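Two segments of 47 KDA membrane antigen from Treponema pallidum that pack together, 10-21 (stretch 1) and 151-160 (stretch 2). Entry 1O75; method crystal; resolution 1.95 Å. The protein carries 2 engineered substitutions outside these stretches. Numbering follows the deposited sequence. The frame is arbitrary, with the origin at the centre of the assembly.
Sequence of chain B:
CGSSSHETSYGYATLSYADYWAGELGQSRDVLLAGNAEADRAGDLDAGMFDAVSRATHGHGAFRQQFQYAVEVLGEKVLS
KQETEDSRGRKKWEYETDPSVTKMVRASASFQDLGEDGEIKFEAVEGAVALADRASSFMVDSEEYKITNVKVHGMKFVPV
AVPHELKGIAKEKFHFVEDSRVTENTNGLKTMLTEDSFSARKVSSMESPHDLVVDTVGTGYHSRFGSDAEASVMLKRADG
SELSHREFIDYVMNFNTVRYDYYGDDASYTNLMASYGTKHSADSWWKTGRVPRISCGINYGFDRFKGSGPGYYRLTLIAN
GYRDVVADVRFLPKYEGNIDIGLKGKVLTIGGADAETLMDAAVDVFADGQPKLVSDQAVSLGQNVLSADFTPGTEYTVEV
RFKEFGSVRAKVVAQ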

ATOM      1  N   TYR B  10      10.446 -23.248 -32.930  1.00 50.43           N
ATOM      2  CA  TYR B  10      10.256 -22.153 -31.995  1.00 48.42           C
ATOM      3  C   TYR B  10       9.278 -22.475 -30.871  1.00 47.00           C
ATOM      4  O   TYR B  10       8.254 -23.111 -31.098  1.00 47.29           O
ATOM      5  CB  TYR B  10       9.774 -20.917 -32.752  1.00 48.69           C
ATOM      6  CG  TYR B  10      10.747 -20.445 -33.816  1.00 50.94           C
ATOM      7  CD1 TYR B  10      10.718 -20.975 -35.110  1.00 51.15           C
ATOM      8  CD2 TYR B  10      11.699 -19.470 -33.527  1.00 49.52           C
ATOM      9  CE1 TYR B  10      11.610 -20.535 -36.088  1.00 50.95           C
ATOM     10  CE2 TYR B  10      12.594 -19.024 -34.489  1.00 49.64           C
ATOM     11  CZ  TYR B  10      12.545 -19.557 -35.765  1.00 51.76           C
ATOM     12  OH  TYR B  10      13.431 -19.106 -36.707  1.00 51.16           O
ATOM     13  N   GLY B  11       9.606 -22.028 -29.660  1.00 42.71           N
ATOM     14  CA  GLY B  11       8.748 -22.274 -28.520  1.00 40.40           C
ATOM     15  C   GLY B  11       9.351 -21.752 -27.224  1.00 40.29           C
ATOM     16  O   GLY B  11      10.175 -20.824 -27.228  1.00 37.63           O
ATOM     17  N   TYR B  12       8.931 -22.350 -26.114  1.00 38.22           N
ATOM     18  CA  TYR B  12       9.414 -21.966 -24.797  1.00 36.98           C
ATOM     19  C   TYR B  12      10.231 -23.073 -24.182  1.00 36.89           C
ATOM     20  O   TYR B  12       9.965 -24.259 -24.398  1.00 37.28           O
ATOM     21  CB  TYR B  12       8.238 -21.629 -23.872  1.00 36.52           C
ATOM     22  CG  TYR B  12       7.569 -20.314 -24.201  1.00 37.43           C
ATOM     23  CD1 TYR B  12       8.241 -19.108 -24.017  1.00 35.93           C
ATOM     24  CD2 TYR B  12       6.266 -20.274 -24.710  1.00 37.75           C
ATOM     25  CE1 TYR B  12       7.636 -17.891 -24.331  1.00 38.92           C
ATOM     26  CE2 TYR B  12       5.653 -19.062 -25.031  1.00 39.04           C
ATOM     27  CZ  TYR B  12       6.344 -17.873 -24.838  1.00 38.90           C
ATOM     28  OH  TYR B  12       5.762 -16.668 -25.167  1.00 40.56           O
ATOM     29  N   ALA B  13      11.226 -22.677 -23.400  1.00 35.06           N
ATOM     30  CA  ALA B  13      12.095 -23.625 -22.725  1.00 35.41           C
ATOM     31  C   ALA B  13      12.367 -23.119 -21.314  1.00 34.49           C
ATOM     32  O   ALA B  13      12.290 -21.922 -21.046  1.00 36.74           O
ATOM     33  CB  ALA B  13      13.409 -23.784 -23.492  1.00 34.37           C
ATOM     34  N   THR B  14      12.696 -24.037 -20.425  1.00 33.69           N
ATOM     35  CA  THR B  14      12.961 -23.708 -19.041  1.00 33.90           C
ATOM     36  C   THR B  14      14.461 -23.580 -18.843  1.00 34.66           C
ATOM     37  O   THR B  14      15.190 -24.547 -19.052  1.00 35.89           O
ATOM     38  CB  THR B  14      12.393 -24.802 -18.114  1.00 32.46           C
ATOM     39  OG1 THR B  14      10.966 -24.795 -18.225  1.00 33.35           O
ATOM     40  CG2 THR B  14      12.780 -24.561 -16.664  1.00 33.89           C
ATOM     41  N   LEU B  15      14.914 -22.376 -18.471  1.00 30.48           N
ATOM     42  CA  LEU B  15      16.344 -22.135 -18.244  1.00 30.33           C
ATOM     43  C   LEU B  15      16.634 -21.668 -16.825  1.00 27.64           C
ATOM     44  O   LEU B  15      15.894 -20.855 -16.249  1.00 27.22           O
ATOM     45  CB  LEU B  15      16.874 -21.055 -19.224  1.00 30.31           C
ATOM     46  CG  LEU B  15      17.166 -21.376 -20.697  1.00 33.87           C
ATOM     47  CD1 LEU B  15      15.898 -21.843 -21.396  1.00 34.25           C
ATOM     48  CD2 LEU B  15      17.723 -20.106 -21.383  1.00 31.85           C
ATOM     49  N   SER B  16      17.709 -22.188 -16.259  1.00 26.77           N
ATOM     50  CA  SER B  16      18.147 -21.777 -14.946  1.00 28.45           C
ATOM     51  C   SER B  16      18.630 -20.322 -15.080  1.00 28.16           C
ATOM     52  O   SER B  16      18.888 -19.850 -16.181  1.00 26.72           O
ATOM     53  CB  SER B  16      19.321 -22.627 -14.501  1.00 29.95           C
ATOM     54  OG  SER B  16      20.456 -22.326 -15.291  1.00 31.11           O
ATOM     55  N   TYR B  17      18.757 -19.619 -13.967  1.00 28.47           N
ATOM     56  CA  TYR B  17      19.245 -18.245 -14.041  1.00 29.52           C
ATOM     57  C   TYR B  17      20.620 -18.206 -14.733  1.00 30.86           C
ATOM     58  O   TYR B  17      20.863 -17.335 -15.584  1.00 29.31           O
ATOM     59  CB  TYR B  17      19.344 -17.643 -12.644  1.00 26.93           C
ATOM     60  CG  TYR B  17      18.002 -17.233 -12.093  1.00 29.78           C
ATOM     61  CD1 TYR B  17      17.233 -16.270 -12.743  1.00 31.09           C
ATOM     62  CD2 TYR B  17      17.534 -17.750 -10.886  1.00 32.69           C
ATOM     63  CE1 TYR B  17      16.043 -15.819 -12.205  1.00 33.63           C
ATOM     64  CE2 TYR B  17      16.333 -17.303 -10.332  1.00 35.12           C
ATOM     65  CZ  TYR B  17      15.601 -16.336 -10.997  1.00 36.33           C
ATOM     66  OH  TYR B  17      14.427 -15.872 -10.446  1.00 41.62           O
ATOM     67  N   ALA B  18      21.508 -19.136 -14.385  1.00 28.17           N
ATOM     68  CA  ALA B  18      22.834 -19.156 -15.038  1.00 30.84           C
ATOM     69  C   ALA B  18      22.726 -19.419 -16.551  1.00 31.11           C
ATOM     70  O   ALA B  18      23.408 -18.751 -17.355  1.00 31.33           O
ATOM     71  CB  ALA B  18      23.738 -20.188 -14.379  1.00 31.19           C
ATOM     72  N   ASP B  19      21.879 -20.373 -16.946  1.00 31.02           N
ATOM     73  CA  ASP B  19      21.674 -20.687 -18.368  1.00 30.90           C
ATOM     74  C   ASP B  19      21.169 -19.454 -19.113  1.00 31.05           C
ATOM     75  O   ASP B  19      21.514 -19.219 -20.281  1.00 28.76           O
ATOM     76  CB  ASP B  19      20.581 -21.748 -18.599  1.00 36.19           C
ATOM     77  CG  ASP B  19      20.938 -23.134 -18.082  1.00 42.24           C
ATOM     78  OD1 ASP B  19      22.110 -23.552 -18.201  1.00 38.60           O
ATOM     79  OD2 ASP B  19      19.990 -23.813 -17.584  1.00 46.95           O
ATOM     80  N   TYR B  20      20.287 -18.701 -18.468  1.00 27.61           N
ATOM     81  CA  TYR B  20      19.705 -17.526 -19.119  1.00 27.74           C
ATOM     82  C   TYR B  20      20.704 -16.373 -19.269  1.00 26.35           C
ATOM     83  O   TYR B  20      20.836 -15.783 -20.333  1.00 27.00           O
ATOM     84  CB  TYR B  20      18.485 -17.019 -18.312  1.00 25.72           C
ATOM     85  CG  TYR B  20      17.758 -15.861 -18.961  1.00 25.81           C
ATOM     86  CD1 TYR B  20      18.223 -14.543 -18.833  1.00 26.27           C
ATOM     87  CD2 TYR B  20      16.665 -16.088 -19.791  1.00 26.31           C
ATOM     88  CE1 TYR B  20      17.623 -13.503 -19.523  1.00 23.58           C
ATOM     89  CE2 TYR B  20      16.063 -15.046 -20.492  1.00 26.17           C
ATOM     90  CZ  TYR B  20      16.547 -13.764 -20.355  1.00 24.81           C
ATOM     91  OH  TYR B  20      15.961 -12.744 -21.059  1.00 25.66           O
ATOM     92  N   TRP B  21      21.409 -16.068 -18.194  1.00 25.79           N
ATOM     93  CA  TRP B  21      22.298 -14.919 -18.214  1.00 27.55           C
ATOM     94  C   TRP B  21      23.652 -15.138 -18.881  1.00 26.71           C
ATOM     95  O   TRP B  21      24.304 -14.182 -19.268  1.00 27.14           O
ATOM     96  CB  TRP B  21      22.460 -14.375 -16.782  1.00 24.36           C
ATOM     97  CG  TRP B  21      21.233 -13.616 -16.302  1.00 26.64           C
ATOM     98  CD1 TRP B  21      20.298 -14.037 -15.370  1.00 24.38           C
ATOM     99  CD2 TRP B  21      20.759 -12.350 -16.797  1.00 26.37           C
ATOM    100  NE1 TRP B  21      19.273 -13.111 -15.281  1.00 26.73           N
ATOM    101  CE2 TRP B  21      19.530 -12.071 -16.140  1.00 25.88           C
ATOM    102  CE3 TRP B  21      21.254 -11.422 -17.730  1.00 26.27           C
ATOM    103  CZ2 TRP B  21      18.796 -10.916 -16.391  1.00 23.46           C
ATOM    104  CZ3 TRP B  21      20.510 -10.258 -17.975  1.00 22.99           C
ATOM    105  CH2 TRP B  21      19.301 -10.022 -17.307  1.00 25.63           C
ATOM    106  N   LYS B 151      13.034 -22.166  -3.022  1.00 35.62           N
ATOM    107  CA  LYS B 151      14.228 -22.221  -3.848  1.00 37.35           C
ATOM    108  C   LYS B 151      13.752 -21.991  -5.269  1.00 37.04           C
ATOM    109  O   LYS B 151      12.877 -22.707  -5.751  1.00 35.99           O
ATOM    110  CB  LYS B 151      14.893 -23.596  -3.701  1.00 39.67           C
ATOM    111  CG  LYS B 151      16.173 -23.785  -4.492  1.00 45.12           C
ATOM    112  CD  LYS B 151      16.823 -25.125  -4.176  1.00 47.82           C
ATOM    113  CE  LYS B 151      17.802 -25.534  -5.266  1.00 53.76           C
ATOM    114  NZ  LYS B 151      18.423 -26.886  -5.029  1.00 56.01           N
ATOM    115  N   VAL B 152      14.291 -20.956  -5.917  1.00 33.43           N
ATOM    116  CA  VAL B 152      13.918 -20.629  -7.284  1.00 33.52           C
ATOM    117  C   VAL B 152      15.131 -20.876  -8.200  1.00 34.35           C
ATOM    118  O   VAL B 152      16.198 -20.301  -7.982  1.00 34.53           O
ATOM    119  CB  VAL B 152      13.471 -19.167  -7.363  1.00 33.24           C
ATOM    120  CG1 VAL B 152      12.859 -18.886  -8.746  1.00 32.53           C
ATOM    121  CG2 VAL B 152      12.457 -18.880  -6.239  1.00 34.96           C
ATOM    122  N   HIS B 153      14.954 -21.703  -9.227  1.00 32.81           N
ATOM    123  CA  HIS B 153      16.052 -22.081 -10.124  1.00 34.21           C
ATOM    124  C   HIS B 153      16.209 -21.277 -11.399  1.00 34.46           C
ATOM    125  O   HIS B 153      17.305 -21.224 -11.973  1.00 34.09           O
ATOM    126  CB  HIS B 153      15.908 -23.537 -10.563  1.00 36.35           C
ATOM    127  CG  HIS B 153      15.952 -24.520  -9.440  1.00 39.74           C
ATOM    128  ND1 HIS B 153      16.971 -25.259  -8.943  1.00 39.74           N
ATOM    129  CD2 HIS B 153      14.839 -24.846  -8.694  1.00 43.23           C
ATOM    130  CE1 HIS B 153      16.458 -26.015  -7.915  1.00 44.68           C
ATOM    131  NE2 HIS B 153      15.170 -25.749  -7.786  1.00 42.36           N
ATOM    132  N   GLY B 154      15.100 -20.705 -11.857  1.00 31.26           N
ATOM    133  CA  GLY B 154      15.106 -19.965 -13.095  1.00 30.89           C
ATOM    134  C   GLY B 154      13.713 -19.739 -13.645  1.00 28.68           C
ATOM    135  O   GLY B 154      12.719 -19.761 -12.912  1.00 29.12           O
ATOM    136  N   MET B 155      13.643 -19.549 -14.950  1.00 27.82           N
ATOM    137  CA  MET B 155      12.400 -19.232 -15.623  1.00 29.09           C
ATOM    138  C   MET B 155      11.839 -20.383 -16.440  1.00 30.37           C
ATOM    139  O   MET B 155      12.555 -21.033 -17.202  1.00 29.16           O
ATOM    140  CB  MET B 155      12.626 -17.988 -16.497  1.00 29.28           C
ATOM    141  CG  MET B 155      12.994 -16.739 -15.668  1.00 27.89           C
ATOM    142  SD  MET B 155      13.999 -15.594 -16.623  1.00 34.31           S
ATOM    143  CE  MET B 155      15.626 -16.310 -16.277  1.00 31.20           C
ATOM    144  N   LYS B 156      10.546 -20.641 -16.268  1.00 30.57           N
ATOM    145  CA  LYS B 156       9.910 -21.749 -16.981  1.00 31.10           C
ATOM    146  C   LYS B 156       9.684 -21.473 -18.453  1.00 29.84           C
ATOM    147  O   LYS B 156       9.794 -22.389 -19.268  1.00 32.53           O
ATOM    148  CB  LYS B 156       8.561 -22.124 -16.326  1.00 29.64           C
ATOM    149  CG  LYS B 156       8.687 -22.758 -14.953  1.00 29.48           C
ATOM    150  CD  LYS B 156       7.338 -23.333 -14.470  1.00 33.35           C
ATOM    151  CE  LYS B 156       6.293 -22.258 -14.317  1.00 35.25           C
ATOM    152  NZ  LYS B 156       4.925 -22.792 -13.956  1.00 36.08           N
ATOM    153  N   PHE B 157       9.381 -20.223 -18.796  1.00 27.78           N
ATOM    154  CA  PHE B 157       9.087 -19.841 -20.172  1.00 28.64           C
ATOM    155  C   PHE B 157      10.011 -18.798 -20.836  1.00 29.94           C
ATOM    156  O   PHE B 157       9.752 -17.595 -20.815  1.00 28.37           O
ATOM    157  CB  PHE B 157       7.627 -19.359 -20.271  1.00 31.89           C
ATOM    158  CG  PHE B 157       6.638 -20.276 -19.598  1.00 33.36           C
ATOM    159  CD1 PHE B 157       6.390 -21.549 -20.107  1.00 37.79           C
ATOM    160  CD2 PHE B 157       5.997 -19.888 -18.423  1.00 35.03           C
ATOM    161  CE1 PHE B 157       5.506 -22.437 -19.446  1.00 37.69           C
ATOM    162  CE2 PHE B 157       5.112 -20.762 -17.753  1.00 36.05           C
ATOM    163  CZ  PHE B 157       4.870 -22.034 -18.267  1.00 36.62           C
ATOM    164  N   VAL B 158      11.080 -19.287 -21.446  1.00 29.52           N
ATOM    165  CA  VAL B 158      12.015 -18.436 -22.163  1.00 31.09           C
ATOM    166  C   VAL B 158      11.793 -18.698 -23.659  1.00 30.72           C
ATOM    167  O   VAL B 158      11.892 -19.839 -24.101  1.00 32.82           O
ATOM    168  CB  VAL B 158      13.481 -18.804 -21.815  1.00 29.17           C
ATOM    169  CG1 VAL B 158      14.440 -17.953 -22.661  1.00 30.62           C
ATOM    170  CG2 VAL B 158      13.738 -18.602 -20.313  1.00 30.91           C
ATOM    171  N   PRO B 159      11.493 -17.655 -24.456  1.00 32.91           N
ATOM    172  CA  PRO B 159      11.283 -17.899 -25.886  1.00 32.78           C
ATOM    173  C   PRO B 159      12.598 -18.288 -26.565  1.00 35.66           C
ATOM    174  O   PRO B 159      13.603 -17.561 -26.487  1.00 33.36           O
ATOM    175  CB  PRO B 159      10.719 -16.576 -26.390  1.00 31.37           C
ATOM    176  CG  PRO B 159      11.371 -15.565 -25.485  1.00 32.26           C
ATOM    177  CD  PRO B 159      11.314 -16.231 -24.128  1.00 31.50           C
ATOM    178  N   VAL B 160      12.601 -19.451 -27.214  1.00 36.54           N
ATOM    179  CA  VAL B 160      13.813 -19.916 -27.876  1.00 37.26           C
ATOM    180  C   VAL B 160      13.637 -20.397 -29.316  1.00 39.06           C
ATOM    181  O   VAL B 160      12.518 -20.690 -29.770  1.00 37.23           O
ATOM    182  CB  VAL B 160      14.492 -21.063 -27.079  1.00 37.70           C
ATOM    183  CG1 VAL B 160      15.020 -20.543 -25.743  1.00 36.02           C
ATOM    184  CG2 VAL B 160      13.502 -22.219 -26.852  1.00 39.22           C
TER

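How do the two backbones pair? Strand 10-16 runs antiparallel to stretch 2, which meets it with two strands, one before and one after a corner at K156. Three pairs of residues exchange hydrogen bonds in both directions. G11 N reaches V160 O at 3.2 Å, and V160 N returns to G11 O at 2.8 Å, both nearly straight. A13 N donates to V158 O at 3.0 Å and V158 N to A13 O at 2.9 Å. L15 N to M155 O, 3.0 Å, and M155 N to L15 O, 2.9 Å, make the third pair. Between the hydrogen-bonded pairs, alpha carbons approach the carbonyls across the gap, as Y12 CA does to V158 O at 3.3 Å.

What happens at the corner? A13 pairs with V158, but L15, two residues on, pairs with M155, three residues back: the register slips by one in a beta bulge. The extra residue leaves K156 O without a backbone partner from stretch 1, and T14 supplies one from its side chain, with OG1 donating to K156 O at 2.9 Å. The same carbonyl oxygen lies 3.1 Å from A13 O, a close pair of acceptors that cannot bond to each other, so the hydroxyl brings a donor to a crowded, electron-rich spot.

How does the strand hand over to the helix? The last cross-stretch backbone bond, Y17 N to H153 O at 2.9 Å, comes from the first helical residue. S16, just before it, is the N-cap: its OG accepts from D19 N at 2.9 Å, while S16 N donates to D19 OD2 at 3.1 Å, so each side chain binds the other residue's backbone. Opposite S16 sits G154, their CA atoms only 4.0 Å apart. A beta carbon on G154 would fall about 2.1 Å from L15 O and 2.6 Å from S16 CA, both clashes. Without one, the chains can close up here, and G154 CA lies 3.9 Å from the centroid of the Y17 ring, almost directly over its face, in a CH-pi contact.

Which side chains fill the space beside the ladder? A13, L15, M155, V158 and V160 share one face of the sheet. A13 CB packs 3.7 Å from V160 CG2, and L15 CD1 comes 3.9 Å from V158 CB. The end of M155 extends to the helix, where its CE lies 3.5 Å from Y20 CG and 3.9 Å from Y17 CD1. Its sulfur also sits over the face of the Y20 ring, with SD 4.4 Å from the centroid, while V158 CG2 meets the edge of that ring, 3.9 Å from Y20 CD2. On the other face, Y12 and P159 lie together, Y12 CE1 being 3.9 Å from P159 CB. The Y12 ring also reaches F157, with Y12 CD1 3.8 Å from F157 CB.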